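Local structure of transcriptional protein SWT1 (Saccharomyces cerevisiae, 4PQZ) at residues A[56-61]-A[69-74]; A[95-100]-A[140-145]. The protein is a nuclear protein involved in transcription, probably as an activator, with RNA endonuclease activity; this chain is its C-terminal HEPN domain. All coordinates share one frame; numbering follows the deposited sequence.

Contact 1: A[56-61]-A[69-74]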
ATOM      1  N   HIS A  56       5.701   9.671  -3.453  1.00 54.57           N
ATOM      2  CA  HIS A  56       7.124   9.944  -3.273  1.00 60.72           C
ATOM      3  C   HIS A  56       7.966   9.413  -4.434  1.00 44.77           C
ATOM      4  O   HIS A  56       8.915  10.053  -4.896  1.00 51.41           O
ATOM      5  CB  HIS A  56       7.612   9.342  -1.934  1.00 46.47           C
ATOM      6  CG  HIS A  56       8.823  10.018  -1.384  1.00 53.42           C
ATOM      7  ND1 HIS A  56      10.101   9.511  -1.534  1.00 66.97           N
ATOM      8  CD2 HIS A  56       8.961  11.172  -0.690  1.00 65.07           C
ATOM      9  CE1 HIS A  56      10.965  10.317  -0.954  1.00 77.81           C
ATOM     10  NE2 HIS A  56      10.300  11.339  -0.430  1.00 75.67           N
ATOM     11  N   THR A  57       7.608   8.224  -4.886  1.00 42.82           N
ATOM     12  CA  THR A  57       8.311   7.571  -5.975  1.00 47.04           C
ATOM     13  C   THR A  57       8.047   8.303  -7.318  1.00 53.33           C
ATOM     14  O   THR A  57       8.971   8.530  -8.102  1.00 44.42           O
ATOM     15  CB  THR A  57       7.931   6.070  -6.009  1.00 36.60           C
ATOM     16  OG1 THR A  57       8.732   5.338  -5.066  1.00 44.05           O
ATOM     17  CG2 THR A  57       8.075   5.461  -7.425  1.00 38.43           C
ATOM     18  N   LEU A  58       6.801   8.710  -7.549  1.00 47.36           N
ATOM     19  CA  LEU A  58       6.434   9.403  -8.784  1.00 61.31           C
ATOM     20  C   LEU A  58       7.060  10.792  -8.877  1.00 60.53           C
ATOM     21  O   LEU A  58       7.599  11.174  -9.919  1.00 50.04           O
ATOM     22  CB  LEU A  58       4.916   9.500  -8.925  1.00 50.25           C
ATOM     23  CG  LEU A  58       4.204   8.403  -9.732  1.00 51.30           C
ATOM     24  CD1 LEU A  58       5.049   7.943 -10.859  1.00 39.85           C
ATOM     25  CD2 LEU A  58       4.010   7.243  -8.935  1.00 47.57           C
ATOM     26  N   ARG A  59       6.984  11.539  -7.779  1.00 55.43           N
ATOM     27  CA  ARG A  59       7.593  12.854  -7.690  1.00 59.31           C
ATOM     28  C   ARG A  59       9.114  12.800  -7.863  1.00 54.08           C
ATOM     29  O   ARG A  59       9.714  13.715  -8.424  1.00 62.85           O
ATOM     30  CB  ARG A  59       7.225  13.515  -6.366  1.00 65.77           C
ATOM     31  CG  ARG A  59       5.788  14.012  -6.301  1.00 55.84           C
ATOM     32  CD  ARG A  59       5.569  14.768  -4.997  1.00 51.54           C
ATOM     33  NE  ARG A  59       4.207  15.273  -4.842  1.00 63.21           N
ATOM     34  CZ  ARG A  59       3.790  16.453  -5.297  1.00 73.73           C
ATOM     35  NH1 ARG A  59       4.628  17.250  -5.957  1.00 61.80           N
ATOM     36  NH2 ARG A  59       2.530  16.833  -5.105  1.00 76.44           N
ATOM     37  N   LYS A  60       9.737  11.730  -7.392  1.00 46.54           N
ATOM     38  CA  LYS A  60      11.182  11.558  -7.558  1.00 55.13           C
ATOM     39  C   LYS A  60      11.591  11.179  -8.990  1.00 50.20           C
ATOM     40  O   LYS A  60      12.589  11.686  -9.519  1.00 48.56           O
ATOM     41  CB  LYS A  60      11.750  10.554  -6.545  1.00 57.92           C
ATOM     42  CG  LYS A  60      13.266  10.394  -6.636  1.00 67.14           C
ATOM     43  CD  LYS A  60      13.869   9.878  -5.330  1.00 86.12           C
ATOM     44  CE  LYS A  60      15.390   9.898  -5.401  1.00 99.62           C
ATOM     45  NZ  LYS A  60      15.899  11.191  -5.963  1.00101.23           N
ATOM     46  N   GLU A  61      10.819  10.302  -9.621  1.00 50.89           N
ATOM     47  CA  GLU A  61      11.019  10.019 -11.042  1.00 50.26           C
ATOM     48  C   GLU A  61      10.780  11.243 -11.961  1.00 56.38           C
ATOM     49  O   GLU A  61      11.584  11.522 -12.853  1.00 46.41           O
ATOM     50  CB  GLU A  61      10.136   8.855 -11.488  1.00 45.13           C
ATOM     51  CG  GLU A  61      10.465   8.311 -12.872  1.00 57.33           C
ATOM     52  CD  GLU A  61      11.798   7.581 -12.928  1.00 67.44           C
ATOM     53  OE1 GLU A  61      12.428   7.393 -11.863  1.00 74.56           O
ATOM     54  OE2 GLU A  61      12.216   7.200 -14.045  1.00 66.59           O
ATOM     55  N   ILE A  69       2.716  13.756 -16.888  1.00 54.31           N
ATOM     56  CA  ILE A  69       2.497  12.301 -16.949  1.00 47.58           C
ATOM     57  C   ILE A  69       1.268  11.863 -16.165  1.00 46.92           C
ATOM     58  O   ILE A  69       1.189  10.723 -15.705  1.00 66.76           O
ATOM     59  CB  ILE A  69       3.751  11.470 -16.553  1.00 51.83           C
ATOM     60  CG1 ILE A  69       4.449  12.062 -15.328  1.00 47.14           C
ATOM     61  CG2 ILE A  69       4.737  11.393 -17.705  1.00 53.94           C
ATOM     62  CD1 ILE A  69       3.906  11.545 -14.004  1.00 53.81           C
ATOM     63  N   ASP A  70       0.309  12.779 -16.030  1.00 51.14           N
ATOM     64  CA  ASP A  70      -1.018  12.478 -15.460  1.00 64.90           C
ATOM     65  C   ASP A  70      -1.029  11.926 -14.021  1.00 68.63           C
ATOM     66  O   ASP A  70      -1.918  11.155 -13.642  1.00 53.50           O
ATOM     67  CB  ASP A  70      -1.826  11.553 -16.384  1.00 50.18           C
ATOM     68  CG  ASP A  70      -1.971  12.114 -17.783  1.00 59.01           C
ATOM     69  OD1 ASP A  70      -2.498  13.248 -17.916  1.00 63.23           O
ATOM     70  OD2 ASP A  70      -1.547  11.424 -18.738  1.00 59.30           O
ATOM     71  N   TYR A  71      -0.056  12.324 -13.214  1.00 60.81           N
ATOM     72  CA  TYR A  71      -0.178  12.068 -11.791  1.00 63.00           C
ATOM     73  C   TYR A  71      -0.598  13.334 -11.054  1.00 69.47           C
ATOM     74  O   TYR A  71       0.210  14.250 -10.868  1.00 78.98           O
ATOM     75  CB  TYR A  71       1.111  11.497 -11.188  1.00 54.91           C
ATOM     76  CG  TYR A  71       1.094  11.545  -9.678  1.00 53.16           C
ATOM     77  CD1 TYR A  71       0.121  10.860  -8.955  1.00 58.96           C
ATOM     78  CD2 TYR A  71       2.026  12.292  -8.978  1.00 54.01           C
ATOM     79  CE1 TYR A  71       0.079  10.913  -7.584  1.00 56.86           C
ATOM     80  CE2 TYR A  71       2.000  12.352  -7.597  1.00 66.77           C
ATOM     81  CZ  TYR A  71       1.023  11.657  -6.905  1.00 63.49           C
ATOM     82  OH  TYR A  71       0.984  11.719  -5.534  1.00 58.32           O
ATOM     83  N   ASN A  72      -1.867  13.394 -10.653  1.00 68.88           N
ATOM     84  CA  ASN A  72      -2.308  14.412  -9.702  1.00 81.11           C
ATOM     85  C   ASN A  72      -2.581  13.789  -8.329  1.00 79.24           C
ATOM     86  O   ASN A  72      -3.422  12.889  -8.219  1.00 77.76           O
ATOM     87  CB  ASN A  72      -3.552  15.155 -10.207  1.00 96.86           C
ATOM     88  CG  ASN A  72      -3.688  16.551  -9.590  1.00110.89           C
ATOM     89  OD1 ASN A  72      -4.069  16.700  -8.427  1.00111.83           O
ATOM     90  ND2 ASN A  72      -3.383  17.577 -10.378  1.00118.21           N
ATOM     91  N   PRO A  73      -1.861  14.257  -7.296  1.00 82.20           N
ATOM     92  CA  PRO A  73      -1.947  13.773  -5.910  1.00 79.06           C
ATOM     93  C   PRO A  73      -3.395  13.694  -5.398  1.00 79.69           C
ATOM     94  O   PRO A  73      -3.747  12.791  -4.636  1.00 67.45           O
ATOM     95  CB  PRO A  73      -1.160  14.825  -5.135  1.00 77.67           C
ATOM     96  CG  PRO A  73      -0.121  15.290  -6.115  1.00 73.31           C
ATOM     97  CD  PRO A  73      -0.806  15.271  -7.467  1.00 79.69           C
ATOM     98  N   ASP A  74      -4.214  14.650  -5.825  1.00 91.06           N
ATOM     99  CA  ASP A  74      -5.660  14.575  -5.739  1.00102.01           C
ATOM    100  C   ASP A  74      -6.012  14.224  -7.178  1.00115.83           C
ATOM    101  O   ASP A  74      -6.113  15.120  -8.004  1.00129.35           O
ATOM    102  CB  ASP A  74      -6.244  15.954  -5.381  1.00113.95           C
ATOM    103  CG  ASP A  74      -5.456  16.679  -4.295  1.00120.76           C
ATOM    104  OD1 ASP A  74      -5.837  16.581  -3.115  1.00125.53           O
ATOM    105  OD2 ASP A  74      -4.479  17.387  -4.614  1.00118.73           O
TER
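The ring of Tyr-71 meets helix residues Leu-58 and Arg-59 in two different ways. Close to the ring plane, at the edge, the aliphatic stem of Arg-59 arrives with CG 4.3 Å from Tyr-71 CE2. Leu-58 approaches obliquely near the same CD2-CE2 flank, its CB 4.0 Å from Tyr-71 CD2. On one face, near the rim and across the ring plane from Leu-58 CB, sits the backbone N of Pro-73, two residues further along the loop. The tyrosine reaches the helix because its CG lies anti to the backbone N (chi1 166°), which swings the ring off the loop toward Leu-58.

Arg-59 then runs on past the ring, extended from CG to NE, and crosses the side chain of Pro-73 at about a right angle. Its NH2 comes to 3.2 Å from Pro-73 CG, which lies obliquely to the guanidinium plane, a packing contact with no polar bond. What fixes the polar ends is Asp-55, one turn earlier on the helix: its OD1 pairs with Arg-59 NE in a salt bridge and also takes part in a hydrogen bond with Tyr-71 OH. One carboxylate oxygen thus joins helix and loop, and its charge is probably balanced in part by the arginine.

In this HEPN-like domain the contact packs the loop after helix 35-62 back on that helix. The loop leads on to helix 79-88, whose Tyr-85 meets the tyrosine ring edge-to-face, while Phe-94 of helix 90-97 packs on Leu-58.

Contact 2: A[95-100]-A[140-145]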
ATOM      1  N   SER A  95       8.141  -1.695 -11.567  1.00 50.77           N
ATOM      2  CA  SER A  95       8.630  -3.062 -11.672  1.00 48.62           C
ATOM      3  C   SER A  95      10.040  -3.178 -11.113  1.00 39.55           C
ATOM      4  O   SER A  95      10.444  -4.230 -10.636  1.00 36.12           O
ATOM      5  CB  SER A  95       8.624  -3.562 -13.117  1.00 59.78           C
ATOM      6  OG  SER A  95       9.656  -2.955 -13.863  1.00 61.50           O
ATOM      7  N   GLU A  96      10.801  -2.100 -11.213  1.00 49.85           N
ATOM      8  CA  GLU A  96      12.141  -2.079 -10.647  1.00 51.26           C
ATOM      9  C   GLU A  96      12.097  -2.303  -9.142  1.00 49.00           C
ATOM     10  O   GLU A  96      12.936  -3.009  -8.591  1.00 42.35           O
ATOM     11  CB  GLU A  96      12.823  -0.745 -10.933  1.00 46.47           C
ATOM     12  CG  GLU A  96      14.233  -0.697 -10.429  1.00 63.25           C
ATOM     13  CD  GLU A  96      14.767   0.711 -10.256  1.00 71.37           C
ATOM     14  OE1 GLU A  96      13.998   1.682 -10.434  1.00 58.52           O
ATOM     15  OE2 GLU A  96      15.965   0.830  -9.918  1.00 75.28           O
ATOM     16  N   LEU A  97      11.108  -1.695  -8.489  1.00 49.00           N
ATOM     17  CA  LEU A  97      10.933  -1.839  -7.044  1.00 45.70           C
ATOM     18  C   LEU A  97      10.482  -3.257  -6.679  1.00 42.83           C
ATOM     19  O   LEU A  97      10.662  -3.708  -5.555  1.00 42.37           O
ATOM     20  CB  LEU A  97       9.936  -0.809  -6.507  1.00 46.51           C
ATOM     21  CG  LEU A  97      10.224   0.651  -6.856  1.00 47.60           C
ATOM     22  CD1 LEU A  97       9.233   1.600  -6.202  1.00 33.51           C
ATOM     23  CD2 LEU A  97      11.645   1.000  -6.496  1.00 44.97           C
ATOM     24  N   PHE A  98       9.932  -3.970  -7.652  1.00 48.10           N
ATOM     25  CA  PHE A  98       9.406  -5.295  -7.397  1.00 36.06           C
ATOM     26  C   PHE A  98      10.303  -6.423  -7.917  1.00 39.26           C
ATOM     27  O   PHE A  98       9.845  -7.562  -8.060  1.00 33.63           O
ATOM     28  CB  PHE A  98       7.979  -5.428  -7.968  1.00 32.95           C
ATOM     29  CG  PHE A  98       6.925  -4.727  -7.147  1.00 37.87           C
ATOM     30  CD1 PHE A  98       6.275  -5.399  -6.112  1.00 40.91           C
ATOM     31  CD2 PHE A  98       6.572  -3.406  -7.412  1.00 40.15           C
ATOM     32  CE1 PHE A  98       5.304  -4.759  -5.341  1.00 39.81           C
ATOM     33  CE2 PHE A  98       5.601  -2.752  -6.651  1.00 41.85           C
ATOM     34  CZ  PHE A  98       4.965  -3.434  -5.611  1.00 40.80           C
ATOM     35  N   THR A  99      11.573  -6.127  -8.196  1.00 43.47           N
ATOM     36  CA  THR A  99      12.446  -7.149  -8.792  1.00 47.13           C
ATOM     37  C   THR A  99      12.536  -8.442  -7.964  1.00 49.23           C
ATOM     38  O   THR A  99      12.454  -9.557  -8.508  1.00 59.81           O
ATOM     39  CB  THR A  99      13.865  -6.632  -9.077  1.00 49.01           C
ATOM     40  OG1 THR A  99      13.786  -5.347  -9.690  1.00 57.50           O
ATOM     41  CG2 THR A  99      14.589  -7.588 -10.018  1.00 55.49           C
ATOM     42  N   CYS A 100      12.679  -8.305  -6.652  1.00 49.04           N
ATOM     43  CA  CYS A 100      12.767  -9.500  -5.803  1.00 46.22           C
ATOM     44  C   CYS A 100      11.404  -9.945  -5.275  1.00 38.23           C
ATOM     45  O   CYS A 100      11.264 -10.403  -4.139  1.00 43.68           O
ATOM     46  CB  CYS A 100      13.794  -9.288  -4.689  1.00 40.48           C
ATOM     47  SG  CYS A 100      15.419  -8.926  -5.414  1.00 54.18           S
ATOM     48  N   PHE A 140       8.886   0.649  -0.563  1.00 40.69           N
ATOM     49  CA  PHE A 140       9.818   1.455   0.252  1.00 45.15           C
ATOM     50  C   PHE A 140      11.284   1.136  -0.056  1.00 50.39           C
ATOM     51  O   PHE A 140      12.186   1.760   0.504  1.00 52.62           O
ATOM     52  CB  PHE A 140       9.569   1.246   1.760  1.00 39.37           C
ATOM     53  CG  PHE A 140       8.554   2.198   2.359  1.00 43.89           C
ATOM     54  CD1 PHE A 140       7.252   2.246   1.878  1.00 42.55           C
ATOM     55  CD2 PHE A 140       8.904   3.038   3.408  1.00 44.73           C
ATOM     56  CE1 PHE A 140       6.325   3.113   2.423  1.00 40.90           C
ATOM     57  CE2 PHE A 140       7.972   3.915   3.961  1.00 44.28           C
ATOM     58  CZ  PHE A 140       6.678   3.942   3.467  1.00 43.54           C
ATOM     59  N   SER A 141      11.511   0.175  -0.952  1.00 50.19           N
ATOM     60  CA  SER A 141      12.831  -0.446  -1.103  1.00 51.69           C
ATOM     61  C   SER A 141      13.967   0.513  -1.521  1.00 48.47           C
ATOM     62  O   SER A 141      15.150   0.175  -1.393  1.00 47.50           O
ATOM     63  CB  SER A 141      12.768  -1.647  -2.056  1.00 44.48           C
ATOM     64  OG  SER A 141      12.605  -1.231  -3.406  1.00 47.28           O
ATOM     65  N   LYS A 142      13.618   1.696  -2.009  1.00 47.70           N
ATOM     66  CA  LYS A 142      14.636   2.672  -2.363  1.00 43.20           C
ATOM     67  C   LYS A 142      14.489   3.943  -1.553  1.00 50.63           C
ATOM     68  O   LYS A 142      15.128   4.947  -1.849  1.00 62.50           O
ATOM     69  CB  LYS A 142      14.606   2.990  -3.862  1.00 49.91           C
ATOM     70  CG  LYS A 142      14.844   1.764  -4.746  1.00 53.84           C
ATOM     71  CD  LYS A 142      15.041   2.192  -6.183  1.00 71.21           C
ATOM     72  CE  LYS A 142      16.277   1.560  -6.796  1.00 82.15           C
ATOM     73  NZ  LYS A 142      16.673   2.291  -8.042  1.00 89.60           N
ATOM     74  N   PHE A 143      13.648   3.896  -0.524  1.00 53.00           N
ATOM     75  CA  PHE A 143      13.489   5.041   0.360  1.00 54.93           C
ATOM     76  C   PHE A 143      14.681   5.125   1.328  1.00 50.62           C
ATOM     77  O   PHE A 143      15.590   4.278   1.313  1.00 37.54           O
ATOM     78  CB  PHE A 143      12.162   4.972   1.125  1.00 52.26           C
ATOM     79  CG  PHE A 143      10.944   5.214   0.267  1.00 58.48           C
ATOM     80  CD1 PHE A 143      11.061   5.448  -1.106  1.00 61.43           C
ATOM     81  CD2 PHE A 143       9.673   5.217   0.837  1.00 48.49           C
ATOM     82  CE1 PHE A 143       9.920   5.662  -1.903  1.00 56.19           C
ATOM     83  CE2 PHE A 143       8.523   5.444   0.045  1.00 51.49           C
ATOM     84  CZ  PHE A 143       8.648   5.659  -1.326  1.00 40.14           C
ATOM     85  N   THR A 144      14.688   6.144   2.167  1.00 44.73           N
ATOM     86  CA  THR A 144      15.781   6.281   3.131  1.00 58.23           C
ATOM     87  C   THR A 144      15.652   5.271   4.281  1.00 58.38           C
ATOM     88  O   THR A 144      14.571   4.716   4.520  1.00 51.91           O
ATOM     89  CB  THR A 144      15.860   7.700   3.678  1.00 53.07           C
ATOM     90  OG1 THR A 144      14.845   7.894   4.670  1.00 63.92           O
ATOM     91  CG2 THR A 144      15.677   8.717   2.532  1.00 52.85           C
ATOM     92  N   ASN A 145      16.762   5.014   4.969  1.00 63.58           N
ATOM     93  CA  ASN A 145      16.768   4.084   6.099  1.00 63.37           C
ATOM     94  C   ASN A 145      15.735   4.503   7.147  1.00 53.38           C
ATOM     95  O   ASN A 145      15.043   3.668   7.743  1.00 57.81           O
ATOM     96  CB  ASN A 145      18.172   4.000   6.710  1.00 67.93           C
ATOM     97  CG  ASN A 145      18.292   2.914   7.780  1.00 65.61           C
ATOM     98  OD1 ASN A 145      18.137   3.183   8.976  1.00 55.83           O
ATOM     99  ND2 ASN A 145      18.572   1.682   7.351  1.00 64.08           N
TER
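Leu-97 and Lys-142 form the close-packed part of this contact, where the methyl CD2 of the leucine lies 3.6 Å from CD of the lysine and 3.7 Å from its CG. The leucine is buried, and the hydrocarbon portion of the lysine passes over its end. Alongside, Ser-141 OG stands 3.9 Å from the same Leu-97 CD2, a packing neighbour whose hydrogen bond goes instead to the carbonyl of Phe-138.

Toward solvent the character changes. Lys-142 bends at chi3 (131°), and its ammonium continues to the exposed carboxylate of Glu-96, whose chain is extended beyond CG and crosses the lysine at about a right angle. The salt bridge runs through one oxygen: Lys-142 NZ to Glu-96 OE2 is modelled at 2.5 Å, so short that the exact length is doubtful, whereas Glu-96 OE1 is 3.6 Å from Lys-142 NZ. The exposed side of the contact is thus an ion pair, the inner side leucine against lysine methylenes.

The lysine is presented by a type I beta turn from Phe-140 to Phe-143, closed by the bond from Phe-143 N to Phe-140 O. Just beyond it, Thr-144 N-caps helix 145-163, with OG1 bonded to Glu-147 N. The contact joins the last part of helix 90-97 and the residues after it to the turn between helices 122-139 and 145-163, while helix 35-62 packs against Phe-140 through Thr-49 and Ala-53.

Read from the N terminus, the two contacts follow in series, neither nested nor crossed. Contact 1 closes a short loop of seven intervening residues, folding the chain back on the end of helix 35-62. Helices 79-88 and 90-97 come next, and contact 2 opens at residues 95-100. It closes only after 39 residues, which include helix 122-139, bringing the turn before helix 145-163 alongside. Though their centres lie 16 Å apart, the contacts touch through helix 35-62: Thr-57 OG1 is 3.4 Å from Phe-143 CE1 and also meets Leu-97, and the His-56 ring meets Phe-143 edge-to-face. In this strand-free domain, the loop at 69-74 and the turn at 140-143 both pack on that helix.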